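Long-range contacts in nitronate monooxygenase family protein (Pseudomonas aeruginosa, PDB 4QIT), which uses FMN and molecular oxygen to carry out the oxidative denitrification of alkyl nitronates, with the toxin propionate 3-nitronate as its best substrate: residues V276-R281 and Y305-Y309; G141-R145 and E172-A176; L99-A105 and A314-A319; L205-R209 and E236-S240. The protein carries 1 engineered substitution. One frame throughout, in Å; residues are numbered along the deposited sequence.

Interaction 1. Residues V276-R281 and Y305-Y309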
loop_
_atom_site.group_PDB
_atom_site.type_symbol
_atom_site.label_atom_id
_atom_site.label_comp_id
_atom_site.label_asym_id
_atom_site.label_seq_id
_atom_site.Cartn_x
_atom_site.Cartn_y
_atom_site.Cartn_z
ATOM N N VAL A 276 -11.865 -11.350 -1.648
ATOM C CA VAL A 276 -11.679 -12.622 -2.338
ATOM C C VAL A 276 -13.010 -13.299 -2.647
ATOM O O VAL A 276 -13.041 -14.292 -3.367
ATOM C CB VAL A 276 -10.816 -13.624 -1.537
ATOM C CG1 VAL A 276 -9.448 -13.040 -1.259
ATOM C CG2 VAL A 276 -11.530 -14.059 -0.247
ATOM N N THR A 277 -14.105 -12.763 -2.116
ATOM C CA THR A 277 -15.402 -13.440 -2.244
ATOM C C THR A 277 -16.115 -13.164 -3.572
ATOM O O THR A 277 -17.039 -13.889 -3.953
ATOM C CB THR A 277 -16.329 -13.128 -1.053
ATOM O OG1 THR A 277 -16.367 -11.714 -0.829
ATOM C CG2 THR A 277 -15.819 -13.827 0.209
ATOM N N MET A 278 -15.688 -12.125 -4.276
ATOM C CA MET A 278 -16.221 -11.825 -5.601
ATOM C C MET A 278 -15.784 -12.854 -6.646
ATOM O O MET A 278 -16.605 -13.368 -7.409
ATOM C CB MET A 278 -15.785 -10.415 -6.036
ATOM C CG MET A 278 -16.343 -9.953 -7.385
ATOM S SD MET A 278 -17.962 -9.166 -7.291
ATOM C CE MET A 278 -17.537 -7.666 -6.400
ATOM N N SER A 279 -14.494 -13.168 -6.687
ATOM C CA SER A 279 -13.974 -13.952 -7.798
ATOM C C SER A 279 -13.196 -15.183 -7.372
ATOM O O SER A 279 -12.910 -16.045 -8.198
ATOM C CB SER A 279 -13.057 -13.085 -8.648
ATOM O OG SER A 279 -11.846 -12.847 -7.948
ATOM N N GLY A 280 -12.812 -15.238 -6.098
ATOM C CA GLY A 280 -11.955 -16.295 -5.596
ATOM C C GLY A 280 -10.486 -15.903 -5.550
ATOM O O GLY A 280 -9.645 -16.673 -5.078
ATOM N N ARG A 281 -10.178 -14.704 -6.041
ATOM C CA ARG A 281 -8.818 -14.155 -5.993
ATOM C C ARG A 281 -8.910 -12.717 -5.510
ATOM O O ARG A 281 -9.827 -11.983 -5.896
ATOM C CB ARG A 281 -8.153 -14.181 -7.377
ATOM C CG ARG A 281 -6.999 -15.183 -7.509
ATOM C CD ARG A 281 -6.377 -15.086 -8.895
ATOM N NE ARG A 281 -5.145 -15.865 -9.034
ATOM C CZ ARG A 281 -3.941 -15.439 -8.662
ATOM N NH1 ARG A 281 -3.804 -14.252 -8.093
ATOM N NH2 ARG A 281 -2.872 -16.213 -8.842
ATOM N N TYR A 305 -10.420 -20.170 -7.752
ATOM C CA TYR A 305 -10.558 -19.261 -8.877
ATOM C C TYR A 305 -10.455 -20.085 -10.171
ATOM O O TYR A 305 -9.619 -20.972 -10.267
ATOM C CB TYR A 305 -9.422 -18.242 -8.806
ATOM C CG TYR A 305 -9.382 -17.251 -9.942
ATOM C CD1 TYR A 305 -10.126 -16.074 -9.901
ATOM C CD2 TYR A 305 -8.583 -17.486 -11.053
ATOM C CE1 TYR A 305 -10.080 -15.157 -10.953
ATOM C CE2 TYR A 305 -8.534 -16.591 -12.109
ATOM C CZ TYR A 305 -9.279 -15.429 -12.052
ATOM O OH TYR A 305 -9.207 -14.543 -13.110
ATOM N N PRO A 306 -11.290 -19.792 -11.182
ATOM C CA PRO A 306 -12.278 -18.719 -11.268
ATOM C C PRO A 306 -13.726 -19.209 -11.078
ATOM O O PRO A 306 -14.676 -18.492 -11.436
ATOM C CB PRO A 306 -12.084 -18.239 -12.708
ATOM C CG PRO A 306 -11.868 -19.539 -13.462
ATOM C CD PRO A 306 -11.121 -20.458 -12.491
ATOM N N PHE A 307 -13.899 -20.416 -10.533
ATOM C CA PHE A 307 -15.233 -20.955 -10.300
ATOM C C PHE A 307 -16.074 -20.037 -9.424
ATOM O O PHE A 307 -17.278 -19.893 -9.647
ATOM C CB PHE A 307 -15.155 -22.367 -9.689
ATOM C CG PHE A 307 -14.401 -23.351 -10.538
ATOM C CD1 PHE A 307 -15.047 -24.043 -11.559
ATOM C CD2 PHE A 307 -13.048 -23.584 -10.319
ATOM C CE1 PHE A 307 -14.347 -24.947 -12.351
ATOM C CE2 PHE A 307 -12.345 -24.486 -11.104
ATOM C CZ PHE A 307 -12.997 -25.164 -12.123
ATOM N N VAL A 308 -15.454 -19.431 -8.412
ATOM C CA VAL A 308 -16.156 -18.466 -7.569
ATOM C C VAL A 308 -16.760 -17.337 -8.398
ATOM O O VAL A 308 -17.914 -16.957 -8.189
ATOM C CB VAL A 308 -15.234 -17.885 -6.479
ATOM C CG1 VAL A 308 -15.966 -16.831 -5.646
ATOM C CG2 VAL A 308 -14.713 -18.999 -5.589
ATOM N N TYR A 309 -15.990 -16.809 -9.350
ATOM C CA TYR A 309 -16.515 -15.732 -10.189
ATOM C C TYR A 309 -17.707 -16.172 -11.043
ATOM O O TYR A 309 -18.602 -15.378 -11.304
ATOM C CB TYR A 309 -15.414 -15.091 -11.049
ATOM C CG TYR A 309 -15.746 -13.661 -11.450
ATOM C CD1 TYR A 309 -16.377 -12.806 -10.557
ATOM C CD2 TYR A 309 -15.424 -13.170 -12.707
ATOM C CE1 TYR A 309 -16.682 -11.499 -10.896
ATOM C CE2 TYR A 309 -15.730 -11.852 -13.060
ATOM C CZ TYR A 309 -16.355 -11.027 -12.142
ATOM O OH TYR A 309 -16.668 -9.722 -12.463
#
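R281 lays its aliphatic chain over one face of the Y305 ring. CD of R281 stands 3.8 Å from the centroid of that ring and only 10° off its normal, a CH-pi contact, while CB and CG of R281 pass over the CD1 and CG side. The opposite face is covered by CB of P306, the next residue, so the phenol ring is sandwiched. The R281 chain runs extended from CG to NE and carries the guanidinium above that first face, its plane 84° from the ring and too far for more than weak cation-pi attraction; its NH1 hydrogen-bonds to O of V192.

The remaining packing is on V308 and Y309. CB of V308 sits 3.4 Å from O of S279, and its CG1 lies 3.6 Å from N of G280. CG of M278 runs alongside the Y309 ring, 3.9 Å from CE1. The same ring turns its edge to the M278 carbonyl, with CD1 3.2 Å from O.

All this happens where the turn between strands 273-275 and 283-285 meets the start of helix 307-320, with P306, behind a cis peptide bond, as N-cap. The contact lies beside the nitroethane pocket of this TIM-barrel flavoenzyme: the Y305 side chain comes within about 5 Å of the ligand, and H79 meets its ring edge-to-face.

Hydrogen bonding across the contact is slight. N of Y309 donates to O of S279 at 3.4 Å and 122°, a weak bond. Within the turn, OG of S279 accepts from N of R281 at 3.1 Å, an ST turn, and N of G280 bonds to O of V276.

Interaction 2. Residues G141-R145 and E172-A176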
loop_
_atom_site.group_PDB
_atom_site.type_symbol
_atom_site.label_atom_id
_atom_site.label_comp_id
_atom_site.label_asym_id
_atom_site.label_seq_id
_atom_site.Cartn_x
_atom_site.Cartn_y
_atom_site.Cartn_z
ATOM N N GLY A 141 0.900 -14.737 -13.415
ATOM C CA GLY A 141 2.060 -15.603 -13.584
ATOM C C GLY A 141 2.759 -15.342 -14.905
ATOM O O GLY A 141 2.260 -14.593 -15.756
ATOM N N ALA A 142 3.920 -15.964 -15.083
ATOM C CA ALA A 142 4.633 -15.868 -16.348
ATOM C C ALA A 142 4.525 -17.209 -17.056
ATOM O O ALA A 142 4.585 -18.263 -16.412
ATOM C CB ALA A 142 6.083 -15.511 -16.118
ATOM N N PRO A 143 4.358 -17.184 -18.383
ATOM C CA PRO A 143 4.369 -18.440 -19.134
ATOM C C PRO A 143 5.769 -19.043 -19.118
ATOM O O PRO A 143 6.726 -18.350 -18.764
ATOM C CB PRO A 143 4.033 -17.996 -20.564
ATOM C CG PRO A 143 3.381 -16.647 -20.415
ATOM C CD PRO A 143 4.061 -16.025 -19.243
ATOM N N PRO A 144 5.892 -20.325 -19.500
ATOM C CA PRO A 144 7.232 -20.892 -19.664
ATOM C C PRO A 144 8.101 -20.061 -20.611
ATOM O O PRO A 144 7.599 -19.420 -21.542
ATOM C CB PRO A 144 6.953 -22.267 -20.280
ATOM C CG PRO A 144 5.599 -22.628 -19.784
ATOM C CD PRO A 144 4.834 -21.327 -19.723
ATOM N N ARG A 145 9.407 -20.076 -20.362
ATOM C CA ARG A 145 10.365 -19.313 -21.153
ATOM C C ARG A 145 10.260 -19.567 -22.658
ATOM O O ARG A 145 10.360 -18.636 -23.460
ATOM C CB ARG A 145 11.783 -19.618 -20.670
ATOM C CG ARG A 145 12.873 -19.102 -21.585
ATOM C CD ARG A 145 13.647 -17.973 -20.935
ATOM N NE ARG A 145 15.077 -18.072 -21.219
ATOM C CZ ARG A 145 15.997 -17.268 -20.694
ATOM N NH1 ARG A 145 15.636 -16.308 -19.852
ATOM N NH2 ARG A 145 17.277 -17.426 -21.005
ATOM N N GLU A 172 11.830 -12.097 -14.885
ATOM C CA GLU A 172 13.137 -12.004 -15.523
ATOM C C GLU A 172 13.549 -13.360 -16.073
ATOM O O GLU A 172 14.012 -13.453 -17.210
ATOM C CB GLU A 172 14.193 -11.488 -14.541
ATOM C CG GLU A 172 14.010 -10.038 -14.144
ATOM C CD GLU A 172 14.895 -9.632 -12.979
ATOM O OE1 GLU A 172 14.793 -8.466 -12.538
ATOM O OE2 GLU A 172 15.687 -10.477 -12.499
ATOM N N ALA A 173 13.353 -14.408 -15.277
ATOM C CA ALA A 173 13.737 -15.760 -15.692
ATOM C C ALA A 173 12.901 -16.286 -16.862
ATOM O O ALA A 173 13.345 -17.158 -17.616
ATOM C CB ALA A 173 13.667 -16.721 -14.510
ATOM N N ALA A 174 11.688 -15.756 -17.007
ATOM C CA ALA A 174 10.799 -16.124 -18.102
ATOM C C ALA A 174 11.217 -15.444 -19.404
ATOM O O ALA A 174 10.741 -15.801 -20.486
ATOM C CB ALA A 174 9.359 -15.759 -17.751
ATOM N N GLY A 175 12.091 -14.450 -19.295
ATOM C CA GLY A 175 12.616 -13.774 -20.467
ATOM C C GLY A 175 11.801 -12.595 -20.976
ATOM O O GLY A 175 12.007 -12.146 -22.104
ATOM N N ALA A 176 10.890 -12.079 -20.149
ATOM C CA ALA A 176 10.022 -10.976 -20.570
ATOM C C ALA A 176 10.802 -9.707 -20.918
ATOM O O ALA A 176 11.924 -9.501 -20.438
ATOM C CB ALA A 176 8.978 -10.678 -19.489
#
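R145 reaches along the C-terminal end of helix 165-173 and touches it with nearly every atom of its side chain. CB lies 4.0 Å from O of A174, with CG about as far away. CD passes alongside two carbonyls, 3.4 Å from O of A173 and a little farther from O of A174. CG is anti to the backbone N (chi1 168°), and the bends at chi2 and chi3 swing the guanidinium round beside O of A173. NE and CZ stay about 4.1 Å from that oxygen, which NH1 reaches at 3.3 Å. The bond is weak, with an N-H...O angle of 129° and the carbonyl oblique to the guanidinium plane. The arginine is at the surface, and crystal packing may influence its far end.

G175 ends the helix in a Schellman motif, and P144 is the N-cap of helix 145-153. In this TIM barrel the two helix ends thus meet, with A142 and A176 touching V160 of strand 157-162, which lies between the helices in the chain. CB of A142 meets CB of A174 at 3.7 Å, and P143 rests on C78 of a loop.

CA of R145 makes a CA-H...O contact with O of A174, a buried oxygen without a hydrogen-bond partner in the model. A cation beside a helix's carbonyl end should be favourable, but the weak bond suggests that general attraction and alkyl packing outweigh one directed link.

Interaction 3. Residues L99-A105 and A314-A319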
loop_
_atom_site.group_PDB
_atom_site.type_symbol
_atom_site.label_atom_id
_atom_site.label_comp_id
_atom_site.label_asym_id
_atom_site.label_seq_id
_atom_site.Cartn_x
_atom_site.Cartn_y
_atom_site.Cartn_z
ATOM N N LEU A 99 -29.306 -15.034 -1.186
ATOM C CA LEU A 99 -29.053 -13.871 -2.035
ATOM C C LEU A 99 -29.756 -13.997 -3.390
ATOM O O LEU A 99 -30.366 -13.037 -3.888
ATOM C CB LEU A 99 -27.547 -13.663 -2.219
ATOM C CG LEU A 99 -26.781 -13.446 -0.916
ATOM C CD1 LEU A 99 -25.275 -13.422 -1.166
ATOM C CD2 LEU A 99 -27.250 -12.167 -0.227
ATOM N N PHE A 100 -29.678 -15.179 -3.989
ATOM C CA PHE A 100 -30.378 -15.418 -5.245
ATOM C C PHE A 100 -31.881 -15.286 -5.035
ATOM O O PHE A 100 -32.588 -14.721 -5.879
ATOM C CB PHE A 100 -30.048 -16.810 -5.793
ATOM C CG PHE A 100 -28.705 -16.903 -6.475
ATOM C CD1 PHE A 100 -28.585 -16.628 -7.828
ATOM C CD2 PHE A 100 -27.568 -17.280 -5.766
ATOM C CE1 PHE A 100 -27.361 -16.727 -8.463
ATOM C CE2 PHE A 100 -26.332 -17.370 -6.399
ATOM C CZ PHE A 100 -26.231 -17.094 -7.745
ATOM N N ALA A 101 -32.357 -15.784 -3.894
ATOM C CA ALA A 101 -33.791 -15.802 -3.595
ATOM C C ALA A 101 -34.379 -14.399 -3.442
ATOM O O ALA A 101 -35.561 -14.185 -3.731
ATOM C CB ALA A 101 -34.069 -16.650 -2.350
ATOM N N GLU A 102 -33.561 -13.443 -2.999
ATOM C CA GLU A 102 -33.977 -12.037 -2.936
ATOM C C GLU A 102 -34.478 -11.531 -4.287
ATOM O O GLU A 102 -35.303 -10.609 -4.366
ATOM C CB GLU A 102 -32.801 -11.150 -2.509
ATOM C CG GLU A 102 -32.432 -11.203 -1.042
ATOM C CD GLU A 102 -31.438 -10.113 -0.665
ATOM O OE1 GLU A 102 -30.564 -10.376 0.186
ATOM O OE2 GLU A 102 -31.551 -8.994 -1.213
ATOM N N PHE A 103 -33.948 -12.123 -5.351
ATOM C CA PHE A 103 -34.249 -11.687 -6.704
ATOM C C PHE A 103 -35.075 -12.717 -7.455
ATOM O O PHE A 103 -35.167 -12.680 -8.684
ATOM C CB PHE A 103 -32.942 -11.370 -7.421
ATOM C CG PHE A 103 -32.100 -10.392 -6.668
ATOM C CD1 PHE A 103 -32.520 -9.074 -6.544
ATOM C CD2 PHE A 103 -30.922 -10.787 -6.047
ATOM C CE1 PHE A 103 -31.779 -8.148 -5.827
ATOM C CE2 PHE A 103 -30.167 -9.870 -5.327
ATOM C CZ PHE A 103 -30.593 -8.548 -5.216
ATOM N N GLY A 104 -35.675 -13.628 -6.695
ATOM C CA GLY A 104 -36.605 -14.602 -7.243
ATOM C C GLY A 104 -35.901 -15.672 -8.041
ATOM O O GLY A 104 -36.505 -16.340 -8.883
ATOM N N ALA A 105 -34.609 -15.835 -7.778
ATOM C CA ALA A 105 -33.792 -16.736 -8.572
ATOM C C ALA A 105 -33.247 -17.885 -7.732
ATOM O O ALA A 105 -33.281 -17.853 -6.498
ATOM C CB ALA A 105 -32.653 -15.969 -9.235
ATOM N N ALA A 314 -23.466 -15.243 -11.945
ATOM C CA ALA A 314 -24.859 -15.667 -11.907
ATOM C C ALA A 314 -25.692 -14.798 -10.961
ATOM O O ALA A 314 -26.809 -14.415 -11.293
ATOM C CB ALA A 314 -24.958 -17.131 -11.511
ATOM N N LEU A 315 -25.145 -14.476 -9.790
ATOM C CA LEU A 315 -25.862 -13.637 -8.836
ATOM C C LEU A 315 -26.002 -12.211 -9.366
ATOM O O LEU A 315 -27.053 -11.596 -9.233
ATOM C CB LEU A 315 -25.165 -13.672 -7.468
ATOM C CG LEU A 315 -25.818 -12.843 -6.364
ATOM C CD1 LEU A 315 -27.293 -13.215 -6.170
ATOM C CD2 LEU A 315 -25.046 -12.993 -5.058
ATOM N N GLN A 316 -24.939 -11.704 -9.984
ATOM C CA GLN A 316 -24.970 -10.391 -10.610
ATOM C C GLN A 316 -26.073 -10.314 -11.656
ATOM O O GLN A 316 -26.766 -9.299 -11.767
ATOM C CB GLN A 316 -23.610 -10.075 -11.245
ATOM C CG GLN A 316 -22.528 -9.767 -10.207
ATOM C CD GLN A 316 -21.148 -9.653 -10.825
ATOM O OE1 GLN A 316 -20.910 -10.136 -11.934
ATOM N NE2 GLN A 316 -20.231 -9.003 -10.114
ATOM N N THR A 317 -26.230 -11.396 -12.417
ATOM C CA THR A 317 -27.227 -11.449 -13.484
ATOM C C THR A 317 -28.624 -11.402 -12.885
ATOM O O THR A 317 -29.494 -10.678 -13.374
ATOM C CB THR A 317 -27.039 -12.708 -14.348
ATOM O OG1 THR A 317 -25.765 -12.655 -15.004
ATOM C CG2 THR A 317 -28.120 -12.811 -15.413
ATOM N N ALA A 318 -28.831 -12.149 -11.810
ATOM C CA ALA A 318 -30.128 -12.177 -11.151
ATOM C C ALA A 318 -30.448 -10.816 -10.532
ATOM O O ALA A 318 -31.583 -10.346 -10.590
ATOM C CB ALA A 318 -30.159 -13.266 -10.106
ATOM N N ALA A 319 -29.443 -10.175 -9.937
ATOM C CA ALA A 319 -29.658 -8.873 -9.323
ATOM C C ALA A 319 -29.952 -7.824 -10.386
ATOM O O ALA A 319 -30.865 -7.007 -10.219
ATOM C CB ALA A 319 -28.441 -8.463 -8.469
HETATM O O HOH W 1 -33.658 -12.245 -10.970
#
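Helix 86-101 runs out into a type I turn, A101 to G104, beside helix 307-320, with CA of F100 opposite CA of L315 and CA of F103 opposite CA of A319, each pair 6.0 Å apart. L315 is gripped between L99 and F100. Its CD1 stands over the centre of the F100 ring, 3.9 Å from the centroid and 8° off the normal, while CD2 packs 3.8 Å from CB of L99. CG of L315 is anti to its backbone N (chi1 -179°), which sets CD1 over the F100 ring and CD2 against L99. CB of A314 lies in plane at the edge of F100, 3.9 Å from CE1.

F103 faces the next turn of the partner helix. The CA of A319 sits over its ring centre, 3.8 Å from the centroid; CB of E102 covers part of the opposite face. The methyls of A105 and A318 also meet, at 3.8 Å. No direct hydrogen bond crosses, but one water donates to O of F103 and to O of A318, both at 2.8 Å, and bridges the carbonyls.

N of A105 bonds to O of F100 and N of G104 to O of A101, with G104 in positive phi as C-prime residue; N of F103 adds a bond to O of F100. This Schellman motif closes helix 86-101, packed here through aromatic faces onto a second helix, away from the flavin and nitroethane sites.

Interaction 4. Residues L205-R209 and E236-S240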
loop_
_atom_site.group_PDB
_atom_site.type_symbol
_atom_site.label_atom_id
_atom_site.label_comp_id
_atom_site.label_asym_id
_atom_site.label_seq_id
_atom_site.Cartn_x
_atom_site.Cartn_y
_atom_site.Cartn_z
ATOM N N LEU A 205 5.006 2.955 -4.340
ATOM C CA LEU A 205 6.213 3.748 -4.153
ATOM C C LEU A 205 7.386 2.859 -3.750
ATOM O O LEU A 205 8.498 3.032 -4.258
ATOM C CB LEU A 205 5.978 4.851 -3.129
ATOM C CG LEU A 205 7.198 5.739 -2.877
ATOM C CD1 LEU A 205 6.807 7.206 -2.936
ATOM C CD2 LEU A 205 7.808 5.373 -1.525
ATOM N N ALA A 206 7.149 1.898 -2.859
ATOM C CA ALA A 206 8.227 0.977 -2.493
ATOM C C ALA A 206 8.513 -0.013 -3.618
ATOM O O ALA A 206 9.680 -0.242 -3.972
ATOM C CB ALA A 206 7.902 0.223 -1.201
ATOM N N LEU A 207 7.466 -0.606 -4.191
ATOM C CA LEU A 207 7.669 -1.659 -5.189
ATOM C C LEU A 207 8.417 -1.170 -6.421
ATOM O O LEU A 207 9.349 -1.833 -6.889
ATOM C CB LEU A 207 6.343 -2.291 -5.614
ATOM C CG LEU A 207 6.472 -3.478 -6.570
ATOM C CD1 LEU A 207 7.207 -4.661 -5.933
ATOM C CD2 LEU A 207 5.106 -3.923 -7.055
ATOM N N VAL A 208 8.018 -0.022 -6.957
ATOM C CA VAL A 208 8.673 0.509 -8.151
ATOM C C VAL A 208 10.149 0.804 -7.889
ATOM O O VAL A 208 11.012 0.454 -8.699
ATOM C CB VAL A 208 7.955 1.767 -8.670
ATOM C CG1 VAL A 208 8.720 2.394 -9.832
ATOM C CG2 VAL A 208 6.560 1.398 -9.128
ATOM N N ARG A 209 10.443 1.418 -6.750
ATOM C CA ARG A 209 11.825 1.725 -6.403
ATOM C C ARG A 209 12.654 0.455 -6.243
ATOM O O ARG A 209 13.791 0.385 -6.711
ATOM C CB ARG A 209 11.891 2.560 -5.130
ATOM C CG ARG A 209 13.301 3.036 -4.836
ATOM C CD ARG A 209 13.640 4.328 -5.590
ATOM N NE ARG A 209 15.082 4.547 -5.597
ATOM C CZ ARG A 209 15.878 4.244 -6.615
ATOM N NH1 ARG A 209 17.181 4.469 -6.515
ATOM N NH2 ARG A 209 15.376 3.730 -7.742
ATOM N N GLU A 236 10.524 9.351 -11.315
ATOM C CA GLU A 236 11.556 9.641 -10.328
ATOM C C GLU A 236 11.994 8.379 -9.592
ATOM O O GLU A 236 13.168 8.233 -9.228
ATOM C CB GLU A 236 11.086 10.706 -9.329
ATOM C CG GLU A 236 11.024 12.122 -9.918
ATOM C CD GLU A 236 12.392 12.698 -10.246
ATOM O OE1 GLU A 236 13.410 12.111 -9.828
ATOM O OE2 GLU A 236 12.446 13.755 -10.913
ATOM N N LEU A 237 11.062 7.448 -9.392
ATOM C CA LEU A 237 11.372 6.209 -8.666
ATOM C C LEU A 237 12.183 5.230 -9.514
ATOM O O LEU A 237 12.719 4.245 -9.000
ATOM C CB LEU A 237 10.091 5.538 -8.174
ATOM C CG LEU A 237 9.329 6.339 -7.121
ATOM C CD1 LEU A 237 7.968 5.690 -6.878
ATOM C CD2 LEU A 237 10.121 6.430 -5.823
ATOM N N GLY A 238 12.260 5.505 -10.812
ATOM C CA GLY A 238 13.016 4.680 -11.730
ATOM C C GLY A 238 12.190 3.921 -12.751
ATOM O O GLY A 238 12.740 3.125 -13.499
ATOM N N ALA A 239 10.877 4.143 -12.795
ATOM C CA ALA A 239 10.044 3.446 -13.771
ATOM C C ALA A 239 10.370 3.918 -15.182
ATOM O O ALA A 239 10.828 5.045 -15.378
ATOM C CB ALA A 239 8.560 3.678 -13.478
ATOM N N SER A 240 10.109 3.054 -16.155
ATOM C CA SER A 240 10.267 3.404 -17.563
ATOM C C SER A 240 8.950 3.795 -18.215
ATOM O O SER A 240 8.946 4.326 -19.328
ATOM C CB SER A 240 10.871 2.234 -18.335
ATOM O OG SER A 240 12.158 1.917 -17.833
#
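L237 pushes its side chain against helix 204-212 and is the apolar centre of the contact. Its CD1 lies 4.1 Å from CG of L205 and 3.8 Å from O of the same residue, while its CB meets CG1 of V208 at 3.8 Å. The L237 chain crosses those of L205 and V208 at about a right angle. With CG1 anti to the backbone N (chi1 174°), V208 also brings that methyl 3.9 Å from CB of A239. V208 and A239 both rest on A221 of strand 219-222, so the cluster backs directly onto the barrel wall.

Outward, R209 passes over the edge of this cluster, its CD 4.1 Å from CD2 of L237. NH2 donates to O of L237 at 3.0 Å, with an N-H...O angle of 139°; the donor stands above the carbonyl plane, 46° out of it. L237 also packs on A233 of the second subunit.

G238 ends helix 228-236 in a Schellman motif. While NH2 of R209 serves the L237 carbonyl at this helix end, NE forms a salt bridge with the carboxylate of D227 of the second subunit, so the positive charge is probably well compensated across the interface.

Interactions 1 and 4 are buried, interactions 2 and 3 only partly. Interactions 1 and 3 share helix 307-320: the first uses its start, the third a later part, and they touch where SD of M278 packs on NE2 of Q316. Their centres are about 17 Å apart, and interaction 1 comes closest to the bound nitroethane. Both use ring faces, interaction 1 under an arginine chain, interaction 3 under leucine and alanine with a bridging water added. Interactions 2 and 4 repeat a scheme, an arginine reaching a carbonyl at a helix end closed by a Schellman glycine, but in interaction 2 the bond is weak and at the surface, whereas in interaction 4 the arginine also makes a salt bridge to D227 of the second subunit.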